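Local coordinates for glycosyl hydrolase, family 31/fibronectin type III domain protein (Clostridium perfringens, PDB 4UAP), which binds galacto-configured sugars, here N-acetylgalactosamine, through a family 32 carbohydrate-binding module, a calcium-containing beta-sandwich that belongs to a larger glycoside hydrolase, at residues S13-Q16 and G20-K23; D22-G27 and F55-E60; Y73-S78 and N83-K88; I126-L131 and N143-Y148. One frame throughout, in Å; residues are numbered along the deposited sequence.

Contact 1: S13-Q16 and G20-K23. With CA (calcium ion), chain D.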
loop_
_atom_site.group_PDB
_atom_site.type_symbol
_atom_site.label_atom_id
_atom_site.label_comp_id
_atom_site.label_asym_id
_atom_site.label_seq_id
_atom_site.Cartn_x
_atom_site.Cartn_y
_atom_site.Cartn_z
ATOM N N SER A 13 -8.793 -11.954 1.527
ATOM C CA SER A 13 -9.214 -12.684 2.719
ATOM C C SER A 13 -8.410 -12.222 3.944
ATOM O O SER A 13 -8.739 -12.588 5.069
ATOM C CB SER A 13 -9.087 -14.206 2.525
ATOM O OG SER A 13 -7.741 -14.635 2.578
ATOM N N GLN A 14 -7.377 -11.403 3.727
ATOM C CA GLN A 14 -6.564 -10.859 4.827
ATOM C C GLN A 14 -7.123 -9.564 5.407
ATOM O O GLN A 14 -6.630 -9.068 6.419
ATOM C CB GLN A 14 -5.135 -10.579 4.365
ATOM C CG GLN A 14 -4.424 -11.751 3.750
ATOM C CD GLN A 14 -4.282 -12.892 4.711
ATOM O OE1 GLN A 14 -3.524 -12.816 5.676
ATOM N NE2 GLN A 14 -5.016 -13.963 4.460
ATOM N N LEU A 15 -8.142 -9.019 4.759
ATOM C CA LEU A 15 -8.523 -7.635 4.984
ATOM C C LEU A 15 -9.843 -7.511 5.703
ATOM O O LEU A 15 -10.703 -8.387 5.609
ATOM C CB LEU A 15 -8.600 -6.884 3.650
ATOM C CG LEU A 15 -7.324 -6.945 2.816
ATOM C CD1 LEU A 15 -7.503 -6.154 1.509
ATOM C CD2 LEU A 15 -6.144 -6.440 3.630
ATOM N N GLN A 16 -9.997 -6.401 6.413
ATOM C CA GLN A 16 -11.216 -6.129 7.156
ATOM C C GLN A 16 -12.360 -5.835 6.198
ATOM O O GLN A 16 -12.186 -5.121 5.206
ATOM C CB GLN A 16 -11.012 -4.947 8.110
ATOM C CG GLN A 16 -12.263 -4.547 8.894
ATOM C CD GLN A 16 -12.766 -5.661 9.791
ATOM O OE1 GLN A 16 -11.994 -6.516 10.243
ATOM N NE2 GLN A 16 -14.068 -5.664 10.049
ATOM N N GLY A 20 -11.235 -3.061 1.906
ATOM C CA GLY A 20 -10.449 -3.902 1.018
ATOM C C GLY A 20 -9.528 -3.148 0.070
ATOM O O GLY A 20 -9.291 -1.954 0.234
ATOM N N LEU A 21 -9.019 -3.864 -0.928
ATOM C CA LEU A 21 -8.029 -3.338 -1.870
ATOM C C LEU A 21 -8.484 -2.073 -2.589
ATOM O O LEU A 21 -7.676 -1.216 -2.916
ATOM C CB LEU A 21 -7.680 -4.417 -2.908
ATOM C CG LEU A 21 -6.978 -5.659 -2.347
ATOM C CD1 LEU A 21 -6.850 -6.757 -3.410
ATOM C CD2 LEU A 21 -5.626 -5.283 -1.802
ATOM N N ASP A 22 -9.785 -1.975 -2.843
ATOM C CA ASP A 22 -10.356 -0.837 -3.548
ATOM C C ASP A 22 -10.089 0.478 -2.825
ATOM O O ASP A 22 -9.993 1.533 -3.459
ATOM C CB ASP A 22 -11.863 -1.041 -3.736
ATOM C CG ASP A 22 -12.595 -1.217 -2.413
ATOM O OD1 ASP A 22 -12.375 -2.248 -1.739
ATOM O OD2 ASP A 22 -13.390 -0.327 -2.041
ATOM N N LYS A 23 -9.943 0.412 -1.503
ATOM C CA LYS A 23 -9.698 1.619 -0.701
ATOM C C LYS A 23 -8.278 2.163 -0.891
ATOM O O LYS A 23 -7.955 3.250 -0.416
ATOM C CB LYS A 23 -9.967 1.334 0.783
ATOM C CG LYS A 23 -11.443 1.033 1.105
ATOM C CD LYS A 23 -12.329 2.234 0.761
ATOM C CE LYS A 23 -13.814 1.963 1.036
ATOM N NZ LYS A 23 -14.162 2.103 2.479
HETATM CA CA CA D . -8.287 5.415 0.211
#
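In both Leu15 and Leu21 the first torsion sets CG opposite the carbonyl carbon and next to the backbone N (chi1 -55° and -65°); an extended second torsion then brings Leu15 CD1 forward, whereas Leu21 meets it with CG and the CD2 branch. Leu15 CD1 does most of the touching. It sits 3.9 Å from Leu21 CD2 and also presses against main chain, lying 3.7 Å from Gly20 CA and equally near Leu21 N. A single methyl group thus packs on the point where the chain turns from loop into the 3-10 segment that begins at Leu21, an example of how a short loop can close on itself through one apolar branch instead of a polar bond. No hydrogen bond joins 13-16 to 20-23; even Gln16 O and Gly20 N stay 4.0 Å apart. The polar end of Gln16 is used elsewhere, its OE1 accepting from Trp41 N, a residue of the sugar pocket. Both leucines also reach Phe55 of strand 55-61 and Met37 of strand 37-38, so the small contact is part of a larger apolar cluster. Within the second segment Lys23 N bonds to Gly20 O at 3.0 Å, closing the first 3-10 turn. The carbonyl of Lys23 then binds calcium, with Lys23 O 2.3 Å from the ion. Asp26, Thr28, Ser35, Asn143 and Glu144 complete the protein side of the site. The arrangement is that of a loop folded on a leucine pair and leading, through a 3-10 turn, into a calcium site that is probably structural, as in other CBM32 beta-sandwiches.

Contact 2: D22-G27 and F55-E60. With CA (calcium ion), chain D.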
loop_
_atom_site.group_PDB
_atom_site.type_symbol
_atom_site.label_atom_id
_atom_site.label_comp_id
_atom_site.label_asym_id
_atom_site.label_seq_id
_atom_site.Cartn_x
_atom_site.Cartn_y
_atom_site.Cartn_z
ATOM N N ASP A 22 -9.785 -1.975 -2.843
ATOM C CA ASP A 22 -10.356 -0.837 -3.548
ATOM C C ASP A 22 -10.089 0.478 -2.825
ATOM O O ASP A 22 -9.993 1.533 -3.459
ATOM C CB ASP A 22 -11.863 -1.041 -3.736
ATOM C CG ASP A 22 -12.595 -1.217 -2.413
ATOM O OD1 ASP A 22 -12.375 -2.248 -1.739
ATOM O OD2 ASP A 22 -13.390 -0.327 -2.041
ATOM N N LYS A 23 -9.943 0.412 -1.503
ATOM C CA LYS A 23 -9.698 1.619 -0.701
ATOM C C LYS A 23 -8.278 2.163 -0.891
ATOM O O LYS A 23 -7.955 3.250 -0.416
ATOM C CB LYS A 23 -9.967 1.334 0.783
ATOM C CG LYS A 23 -11.443 1.033 1.105
ATOM C CD LYS A 23 -12.329 2.234 0.761
ATOM C CE LYS A 23 -13.814 1.963 1.036
ATOM N NZ LYS A 23 -14.162 2.103 2.479
ATOM N N LEU A 24 -7.425 1.405 -1.571
ATOM C CA LEU A 24 -6.083 1.895 -1.888
ATOM C C LEU A 24 -6.120 2.875 -3.053
ATOM O O LEU A 24 -5.216 3.691 -3.212
ATOM C CB LEU A 24 -5.133 0.737 -2.235
ATOM C CG LEU A 24 -4.793 -0.267 -1.133
ATOM C CD1 LEU A 24 -4.013 -1.471 -1.718
ATOM C CD2 LEU A 24 -4.006 0.407 -0.000
ATOM N N ILE A 25 -7.161 2.790 -3.876
ATOM C CA ILE A 25 -7.217 3.618 -5.077
ATOM C C ILE A 25 -8.561 4.324 -5.271
ATOM O O ILE A 25 -8.900 4.729 -6.383
ATOM C CB ILE A 25 -6.906 2.774 -6.338
ATOM C CG1 ILE A 25 -7.936 1.659 -6.505
ATOM C CG2 ILE A 25 -5.523 2.147 -6.245
ATOM C CD1 ILE A 25 -7.750 0.826 -7.763
ATOM N N ASP A 26 -9.319 4.506 -4.194
ATOM C CA ASP A 26 -10.645 5.110 -4.329
ATOM C C ASP A 26 -10.590 6.637 -4.292
ATOM O O ASP A 26 -11.618 7.298 -4.391
ATOM C CB ASP A 26 -11.579 4.607 -3.234
ATOM C CG ASP A 26 -11.108 5.002 -1.855
ATOM O OD1 ASP A 26 -9.908 4.819 -1.571
ATOM O OD2 ASP A 26 -11.926 5.508 -1.058
ATOM N N GLY A 27 -9.391 7.194 -4.149
ATOM C CA GLY A 27 -9.218 8.636 -4.169
ATOM C C GLY A 27 -9.402 9.275 -2.806
ATOM O O GLY A 27 -9.700 10.463 -2.711
ATOM N N PHE A 55 2.171 -8.542 3.523
ATOM C CA PHE A 55 0.981 -8.468 2.681
ATOM C C PHE A 55 1.329 -7.840 1.331
ATOM O O PHE A 55 1.815 -6.714 1.256
ATOM C CB PHE A 55 -0.140 -7.674 3.367
ATOM C CG PHE A 55 -1.400 -7.618 2.559
ATOM C CD1 PHE A 55 -2.188 -8.754 2.416
ATOM C CD2 PHE A 55 -1.790 -6.444 1.928
ATOM C CE1 PHE A 55 -3.343 -8.725 1.661
ATOM C CE2 PHE A 55 -2.944 -6.406 1.159
ATOM C CZ PHE A 55 -3.726 -7.551 1.025
ATOM N N GLU A 56 1.060 -8.585 0.271
ATOM C CA GLU A 56 1.447 -8.213 -1.077
ATOM C C GLU A 56 0.285 -7.580 -1.832
ATOM O O GLU A 56 -0.811 -8.145 -1.899
ATOM C CB GLU A 56 1.956 -9.458 -1.805
ATOM C CG GLU A 56 2.468 -9.254 -3.200
ATOM C CD GLU A 56 2.829 -10.587 -3.847
ATOM O OE1 GLU A 56 1.933 -11.216 -4.456
ATOM O OE2 GLU A 56 3.994 -11.017 -3.708
ATOM N N MET A 57 0.535 -6.400 -2.390
ATOM C CA MET A 57 -0.455 -5.652 -3.155
ATOM C C MET A 57 0.069 -5.476 -4.584
ATOM O O MET A 57 1.149 -4.918 -4.786
ATOM C CB MET A 57 -0.723 -4.287 -2.507
ATOM C CG MET A 57 -1.398 -4.337 -1.124
ATOM S SD MET A 57 -1.108 -2.853 -0.093
ATOM C CE MET A 57 0.553 -3.178 0.497
ATOM N N THR A 58 -0.687 -5.963 -5.563
ATOM C CA THR A 58 -0.249 -5.920 -6.956
ATOM C C THR A 58 -1.013 -4.862 -7.740
ATOM O O THR A 58 -2.243 -4.827 -7.710
ATOM C CB THR A 58 -0.429 -7.279 -7.636
ATOM O OG1 THR A 58 0.367 -8.250 -6.947
ATOM C CG2 THR A 58 -0.010 -7.212 -9.121
ATOM N N PHE A 59 -0.273 -4.007 -8.439
ATOM C CA PHE A 59 -0.863 -2.929 -9.225
ATOM C C PHE A 59 -0.490 -3.094 -10.692
ATOM O O PHE A 59 0.682 -3.219 -11.033
ATOM C CB PHE A 59 -0.397 -1.567 -8.712
ATOM C CG PHE A 59 -0.793 -1.300 -7.279
ATOM C CD1 PHE A 59 -0.003 -1.751 -6.234
ATOM C CD2 PHE A 59 -1.969 -0.633 -6.986
ATOM C CE1 PHE A 59 -0.368 -1.521 -4.909
ATOM C CE2 PHE A 59 -2.338 -0.386 -5.661
ATOM C CZ PHE A 59 -1.531 -0.843 -4.628
ATOM N N GLU A 60 -1.494 -3.093 -11.553
ATOM C CA GLU A 60 -1.253 -3.272 -12.974
ATOM C C GLU A 60 -1.873 -2.142 -13.775
ATOM O O GLU A 60 -2.927 -1.606 -13.419
ATOM C CB GLU A 60 -1.812 -4.607 -13.447
ATOM C CG GLU A 60 -1.128 -5.804 -12.850
ATOM C CD GLU A 60 -1.824 -7.094 -13.221
ATOM O OE1 GLU A 60 -2.847 -7.417 -12.576
ATOM O OE2 GLU A 60 -1.358 -7.781 -14.162
HETATM CA CA CA D . -8.287 5.415 0.211
#
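Leu24 CD1 meets two side chains of strand 55-60 at once, with Met57 SD 3.6 Å away and Phe59 CZ 3.9 Å away. Leu24 crosses both of these partners at about a right angle, so that one methyl touches the thioether and the end of the phenyl ring together. Beside it, Ile25 CG2 lies at the edge of the Phe59 ring, 4.1 Å from CE2, as the two side chains run past each other in opposite directions. The torsion chi1 of 61° places Ile25 CG1 between the backbone N and the carbonyl carbon and turns CG2 to the ring. Further out, Ile142 packs on Leu24 and Met57, Ile145 on Phe59, and Val8 on both Ile25 and Phe59. The backbone bond from Ile25 N to Asp22 O, 3.1 Å, holds the 3-10 turn that presents these residues, and Leu24 is backbone-bonded to Ile145. Just beyond the turn Asp26 OD1 binds the calcium ion at 2.5 Å. Gly27 N meanwhile donates to Glu144 OE1, the oxygen of that carboxylate that does not bind the metal. The chemistry therefore divides across one short loop: metal coordination by a carbonyl and a carboxylate holds one side, while the contact with strand 55-60 is apolar.

Contact 3: Y73-S78 and N83-K88. With NGA (2-acetamido-2-deoxy-beta-D-galactopyranose), chain C.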
loop_
_atom_site.group_PDB
_atom_site.type_symbol
_atom_site.label_atom_id
_atom_site.label_comp_id
_atom_site.label_asym_id
_atom_site.label_seq_id
_atom_site.Cartn_x
_atom_site.Cartn_y
_atom_site.Cartn_z
ATOM N N TYR A 73 0.133 6.635 1.228
ATOM C CA TYR A 73 -0.365 7.489 2.292
ATOM C C TYR A 73 -0.617 6.659 3.546
ATOM O O TYR A 73 -1.442 5.739 3.553
ATOM C CB TYR A 73 -1.636 8.213 1.852
ATOM C CG TYR A 73 -1.394 9.251 0.773
ATOM C CD1 TYR A 73 -1.298 8.884 -0.571
ATOM C CD2 TYR A 73 -1.257 10.603 1.101
ATOM C CE1 TYR A 73 -1.076 9.833 -1.557
ATOM C CE2 TYR A 73 -1.022 11.559 0.118
ATOM C CZ TYR A 73 -0.943 11.172 -1.201
ATOM O OH TYR A 73 -0.727 12.121 -2.167
ATOM N N ASN A 74 0.118 6.986 4.604
ATOM C CA ASN A 74 0.095 6.205 5.827
ATOM C C ASN A 74 -0.934 6.723 6.819
ATOM O O ASN A 74 -1.294 7.896 6.796
ATOM C CB ASN A 74 1.480 6.197 6.469
ATOM C CG ASN A 74 2.511 5.534 5.583
ATOM O OD1 ASN A 74 2.315 4.404 5.142
ATOM N ND2 ASN A 74 3.592 6.250 5.279
ATOM N N ARG A 75 -1.403 5.834 7.686
ATOM C CA ARG A 75 -2.416 6.212 8.658
ATOM C C ARG A 75 -1.786 7.073 9.743
ATOM O O ARG A 75 -0.897 6.622 10.462
ATOM C CB ARG A 75 -3.083 4.982 9.275
ATOM C CG ARG A 75 -4.182 5.353 10.270
ATOM C CD ARG A 75 -4.701 4.139 11.002
ATOM N NE ARG A 75 -5.741 4.520 11.947
ATOM C CZ ARG A 75 -6.420 3.652 12.687
ATOM N NH1 ARG A 75 -6.156 2.353 12.588
ATOM N NH2 ARG A 75 -7.354 4.085 13.521
ATOM N N MET A 76 -2.257 8.309 9.859
ATOM C CA MET A 76 -1.696 9.249 10.827
ATOM C C MET A 76 -2.715 9.610 11.907
ATOM O O MET A 76 -3.928 9.587 11.670
ATOM C CB MET A 76 -1.210 10.530 10.131
ATOM C CG MET A 76 -0.270 10.287 8.938
ATOM S SD MET A 76 1.224 9.350 9.328
ATOM C CE MET A 76 2.174 10.619 10.161
ATOM N N ASN A 77 -2.212 9.946 13.090
ATOM C CA ASN A 77 -3.059 10.485 14.146
ATOM C C ASN A 77 -3.330 11.947 13.864
ATOM O O ASN A 77 -2.604 12.564 13.092
ATOM C CB ASN A 77 -2.389 10.325 15.508
ATOM C CG ASN A 77 -2.112 8.887 15.837
ATOM O OD1 ASN A 77 -2.986 8.032 15.684
ATOM N ND2 ASN A 77 -0.898 8.603 16.291
ATOM N N SER A 78 -4.360 12.507 14.496
ATOM C CA SER A 78 -4.727 13.903 14.247
ATOM C C SER A 78 -3.583 14.875 14.562
ATOM O O SER A 78 -3.504 15.946 13.968
ATOM C CB SER A 78 -5.968 14.285 15.063
ATOM O OG SER A 78 -5.699 14.193 16.453
ATOM N N ASN A 83 0.188 6.569 13.212
ATOM C CA ASN A 83 -0.621 5.698 14.059
ATOM C C ASN A 83 0.035 4.340 14.253
ATOM O O ASN A 83 0.794 3.874 13.406
ATOM C CB ASN A 83 -2.031 5.529 13.474
ATOM C CG ASN A 83 -2.932 4.673 14.353
ATOM O OD1 ASN A 83 -3.187 3.508 14.048
ATOM N ND2 ASN A 83 -3.408 5.250 15.460
ATOM N N ILE A 84 -0.256 3.707 15.380
ATOM C CA ILE A 84 0.327 2.412 15.707
ATOM C C ILE A 84 -0.017 1.304 14.676
ATOM O O ILE A 84 0.734 0.336 14.512
ATOM C CB ILE A 84 -0.124 1.988 17.124
ATOM C CG1 ILE A 84 0.736 0.843 17.663
ATOM C CG2 ILE A 84 -1.603 1.657 17.143
ATOM C CD1 ILE A 84 0.376 0.441 19.098
ATOM N N ALA A 85 -1.134 1.451 13.963
ATOM C CA ALA A 85 -1.525 0.438 12.977
ATOM C C ALA A 85 -0.897 0.684 11.599
ATOM O O ALA A 85 -1.021 -0.148 10.703
ATOM C CB ALA A 85 -3.051 0.380 12.858
ATOM N N ALA A 86 -0.222 1.820 11.430
ATOM C CA ALA A 86 0.378 2.165 10.143
ATOM C C ALA A 86 1.567 1.275 9.749
ATOM O O ALA A 86 2.197 0.614 10.583
ATOM C CB ALA A 86 0.813 3.632 10.148
ATOM N N MET A 87 1.857 1.276 8.454
ATOM C CA MET A 87 3.017 0.591 7.895
ATOM C C MET A 87 4.324 1.144 8.496
ATOM O O MET A 87 4.455 2.351 8.728
ATOM C CB MET A 87 3.015 0.741 6.366
ATOM C CG MET A 87 3.804 -0.337 5.598
ATOM S SD MET A 87 3.476 -0.231 3.810
ATOM C CE MET A 87 3.977 1.448 3.475
ATOM N N LYS A 88 5.275 0.253 8.757
ATOM C CA LYS A 88 6.580 0.632 9.292
ATOM C C LYS A 88 7.693 0.302 8.303
ATOM O O LYS A 88 8.728 0.964 8.280
ATOM C CB LYS A 88 6.850 -0.083 10.615
ATOM C CG LYS A 88 8.156 0.353 11.285
ATOM C CD LYS A 88 8.413 -0.395 12.594
ATOM C CE LYS A 88 9.602 0.208 13.335
ATOM N NZ LYS A 88 9.954 -0.559 14.568
HETATM C C1 NGA C . -8.025 -0.857 16.607
HETATM C C2 NGA C . -8.113 0.437 15.804
HETATM C C3 NGA C . -8.654 0.142 14.421
HETATM C C4 NGA C . -7.818 -0.967 13.794
HETATM C C5 NGA C . -7.948 -2.221 14.659
HETATM C C6 NGA C . -7.158 -3.440 14.199
HETATM C C7 NGA C . -8.545 2.658 16.786
HETATM C C8 NGA C . -9.564 3.542 17.445
HETATM N N2 NGA C . -8.962 1.424 16.474
HETATM O O1 NGA C . -7.174 -0.626 17.704
HETATM O O3 NGA C . -8.615 1.340 13.684
HETATM O O4 NGA C . -6.472 -0.544 13.750
HETATM O O5 NGA C . -7.442 -1.946 15.931
HETATM O O6 NGA C . -7.276 -4.479 15.166
HETATM O O7 NGA C . -7.403 3.085 16.563
HETATM O O HOH W 1 0.378 3.194 6.809
#
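Arg75 and Asn83 lie side by side and point the same way in a loop connection between strands 64-74 and 87-96, where an Asx turn is built into a type I beta turn from Asn83 to Ala86. The guanidinium and amide planes are stacked, only 27° apart, with Asn83 OD1 over one face of the arginine, offset toward its rim. Poorly angled for a bond to Arg75 NE, Asn83 OD1 instead accepts from Ala85 N at 2.9 Å, the donor standing well above the carbonyl plane. With CG opposite the backbone N (chi1 -178°) and every later torsion extended, Arg75 reaches straight to the N-acetylgalactosamine, which meets the guanidinium at its edge. Arg75 NH1 donates to O3 of the sugar at 2.9 Å and to its O4 at 3.1 Å, while NH2 adds weak bonds to O3 and O7. Contact with the axial O4 is consistent with selectivity for galacto-configured sugars. Asn77 comes to Asn83 from another direction, the amide planes 80° apart; Asn83 ND2 donates to Asn77 OD1 at 2.8 Å, in the carbonyl plane and on a lone pair. The backbones are tied by Asn83 N to Arg75 O, 3.0 Å. Asn74, whose ND2 is bound to Ser111 and Thr114, has OD1 3.8 Å from Met87 CE, and there one water donates to Asn74 OD1 at 2.8 Å and accepts from Met87 N at 2.9 Å.

Contact 4: I126-L131 and N143-Y148. With CA (calcium ion), chain D.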
loop_
_atom_site.group_PDB
_atom_site.type_symbol
_atom_site.label_atom_id
_atom_site.label_comp_id
_atom_site.label_asym_id
_atom_site.label_seq_id
_atom_site.Cartn_x
_atom_site.Cartn_y
_atom_site.Cartn_z
ATOM N N ILE A 126 3.480 -3.231 -10.690
ATOM C CA ILE A 126 4.265 -2.907 -9.510
ATOM C C ILE A 126 3.689 -3.682 -8.344
ATOM O O ILE A 126 2.473 -3.700 -8.129
ATOM C CB ILE A 126 4.270 -1.389 -9.230
ATOM C CG1 ILE A 126 5.154 -0.684 -10.269
ATOM C CG2 ILE A 126 4.777 -1.099 -7.820
ATOM C CD1 ILE A 126 5.227 0.805 -10.109
ATOM N N VAL A 127 4.555 -4.371 -7.620
ATOM C CA VAL A 127 4.100 -5.152 -6.485
ATOM C C VAL A 127 4.685 -4.544 -5.238
ATOM O O VAL A 127 5.903 -4.430 -5.116
ATOM C CB VAL A 127 4.506 -6.625 -6.588
ATOM C CG1 VAL A 127 3.981 -7.394 -5.370
ATOM C CG2 VAL A 127 3.984 -7.238 -7.899
ATOM N N ILE A 128 3.805 -4.121 -4.339
ATOM C CA ILE A 128 4.204 -3.467 -3.089
ATOM C C ILE A 128 3.909 -4.387 -1.924
ATOM O O ILE A 128 2.782 -4.840 -1.762
ATOM C CB ILE A 128 3.461 -2.138 -2.880
ATOM C CG1 ILE A 128 3.729 -1.202 -4.066
ATOM C CG2 ILE A 128 3.871 -1.491 -1.530
ATOM C CD1 ILE A 128 2.891 0.044 -4.079
ATOM N N THR A 129 4.915 -4.674 -1.112
ATOM C CA THR A 129 4.709 -5.584 -0.002
ATOM C C THR A 129 4.941 -4.884 1.327
ATOM O O THR A 129 6.047 -4.427 1.608
ATOM C CB THR A 129 5.631 -6.813 -0.097
ATOM O OG1 THR A 129 5.494 -7.405 -1.394
ATOM C CG2 THR A 129 5.233 -7.838 0.948
ATOM N N ALA A 130 3.882 -4.791 2.127
ATOM C CA ALA A 130 3.996 -4.340 3.508
ATOM C C ALA A 130 4.652 -5.444 4.346
ATOM O O ALA A 130 4.155 -6.567 4.401
ATOM C CB ALA A 130 2.624 -3.970 4.059
ATOM N N LEU A 131 5.775 -5.118 4.981
ATOM C CA LEU A 131 6.574 -6.109 5.698
ATOM C C LEU A 131 6.360 -6.023 7.198
ATOM O O LEU A 131 6.433 -7.028 7.899
ATOM C CB LEU A 131 8.065 -5.928 5.393
ATOM C CG LEU A 131 8.449 -6.002 3.922
ATOM C CD1 LEU A 131 9.912 -5.608 3.752
ATOM C CD2 LEU A 131 8.188 -7.409 3.409
ATOM N N ASN A 143 -3.933 4.331 3.855
ATOM C CA ASN A 143 -4.989 5.219 3.362
ATOM C C ASN A 143 -5.210 5.129 1.859
ATOM O O ASN A 143 -6.333 5.136 1.380
ATOM C CB ASN A 143 -4.671 6.680 3.705
ATOM C CG ASN A 143 -4.491 6.910 5.181
ATOM O OD1 ASN A 143 -4.723 6.013 5.998
ATOM N ND2 ASN A 143 -4.088 8.131 5.541
ATOM N N GLU A 144 -4.118 5.081 1.110
ATOM C CA GLU A 144 -4.186 5.254 -0.333
ATOM C C GLU A 144 -2.807 5.022 -0.905
ATOM O O GLU A 144 -1.810 5.258 -0.228
ATOM C CB GLU A 144 -4.680 6.669 -0.703
ATOM C CG GLU A 144 -4.981 6.876 -2.215
ATOM C CD GLU A 144 -6.423 6.532 -2.593
ATOM O OE1 GLU A 144 -6.803 6.710 -3.767
ATOM O OE2 GLU A 144 -7.188 6.077 -1.716
ATOM N N ILE A 145 -2.751 4.547 -2.142
ATOM C CA ILE A 145 -1.502 4.523 -2.878
ATOM C C ILE A 145 -1.777 5.178 -4.220
ATOM O O ILE A 145 -2.701 4.776 -4.922
ATOM C CB ILE A 145 -0.950 3.089 -3.062
ATOM C CG1 ILE A 145 -0.647 2.470 -1.686
ATOM C CG2 ILE A 145 0.310 3.118 -3.943
ATOM C CD1 ILE A 145 -0.171 0.989 -1.725
ATOM N N GLU A 146 -1.002 6.215 -4.537
ATOM C CA GLU A 146 -1.164 7.001 -5.766
ATOM C C GLU A 146 0.024 6.835 -6.699
ATOM O O GLU A 146 1.165 6.771 -6.242
ATOM C CB GLU A 146 -1.325 8.491 -5.437
ATOM C CG GLU A 146 -2.575 8.822 -4.668
ATOM C CD GLU A 146 -2.763 10.306 -4.498
ATOM O OE1 GLU A 146 -1.753 11.042 -4.557
ATOM O OE2 GLU A 146 -3.921 10.736 -4.309
ATOM N N PHE A 147 -0.247 6.794 -8.002
ATOM C CA PHE A 147 0.801 6.637 -9.011
ATOM C C PHE A 147 0.873 7.893 -9.880
ATOM O O PHE A 147 -0.147 8.381 -10.362
ATOM C CB PHE A 147 0.540 5.383 -9.867
ATOM C CG PHE A 147 0.626 4.099 -9.084
ATOM C CD1 PHE A 147 -0.431 3.688 -8.286
ATOM C CD2 PHE A 147 1.776 3.329 -9.116
ATOM C CE1 PHE A 147 -0.346 2.525 -7.538
ATOM C CE2 PHE A 147 1.872 2.164 -8.385
ATOM C CZ PHE A 147 0.806 1.759 -7.588
ATOM N N TYR A 148 2.073 8.431 -10.048
ATOM C CA TYR A 148 2.252 9.676 -10.799
ATOM C C TYR A 148 3.015 9.418 -12.088
ATOM O O TYR A 148 4.169 8.980 -12.062
ATOM C CB TYR A 148 2.980 10.720 -9.949
ATOM C CG TYR A 148 2.109 11.314 -8.870
ATOM C CD1 TYR A 148 1.924 10.661 -7.655
ATOM C CD2 TYR A 148 1.458 12.521 -9.073
ATOM C CE1 TYR A 148 1.117 11.204 -6.665
ATOM C CE2 TYR A 148 0.654 13.073 -8.099
ATOM C CZ TYR A 148 0.480 12.413 -6.901
ATOM O OH TYR A 148 -0.331 12.973 -5.944
HETATM CA CA CA D . -8.287 5.415 0.211
#
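The Phe147 ring receives Ile126 CD1 at its edge, near the ring plane and 4.0 Å from CE2, as the two side chains slide past each other in opposite directions. A second methyl, Ile128 CD1, approaches the same ring obliquely, 4.4 Å from Phe147 CZ. Its closer partner is Ile145: the two isoleucines reach toward each other tip to tip, and Ile128 CD1 lies 4.0 Å from Ile145 CD1 and as near to its CG2. In both residues CG1 stands opposite the carbonyl carbon (chi1 -58° and -62°), which, with an extended second torsion, points CD1 at the other strand. No hydrogen bond crosses, as expected where sheets meet face to face: the axes of the two segments come no closer than 11.5 Å, with 150° between their directions, and only side chains bridge them. The segment 143-148 also supplies calcium ligands, Asn143 O and Glu144 OE2, each 2.3 Å from the ion. Outside the core, Tyr148 OH donates to Glu146 OE1, which also meets Tyr73 OH. Strand 126-131 is bonded to 55-61 on one side and 87-96 on the other, and 141-149 pairs with 64-74 and 37-38 in the facing sheet; Phe59 packs on Ile128 and Ile145, and Phe70 on Ile126 and Ile128.

Overall arrangement
From the N terminus, contact 1 closes a short loop after strand 6-9, and contact 2 begins on its second segment, sharing Asp22 and Lys23, before closing a longer excursion onto strand 55-61. Contacts 3 and 4 follow in series, with no nesting: contact 3 closes the loop between strands 64-74 and 87-96, and contact 4 brings 141-149 over 125-133. Contacts 1, 2 and 4 converge on the calcium ion, and Phe55, on strand 55-61, packs against Gln14, Leu15 and Leu21 of contact 1. Contact 3 stands at the sugar end, its centre about 17 Å from that of contact 1, yet Tyr73 N reaches Glu144 O, connecting it to the metal-bearing strand.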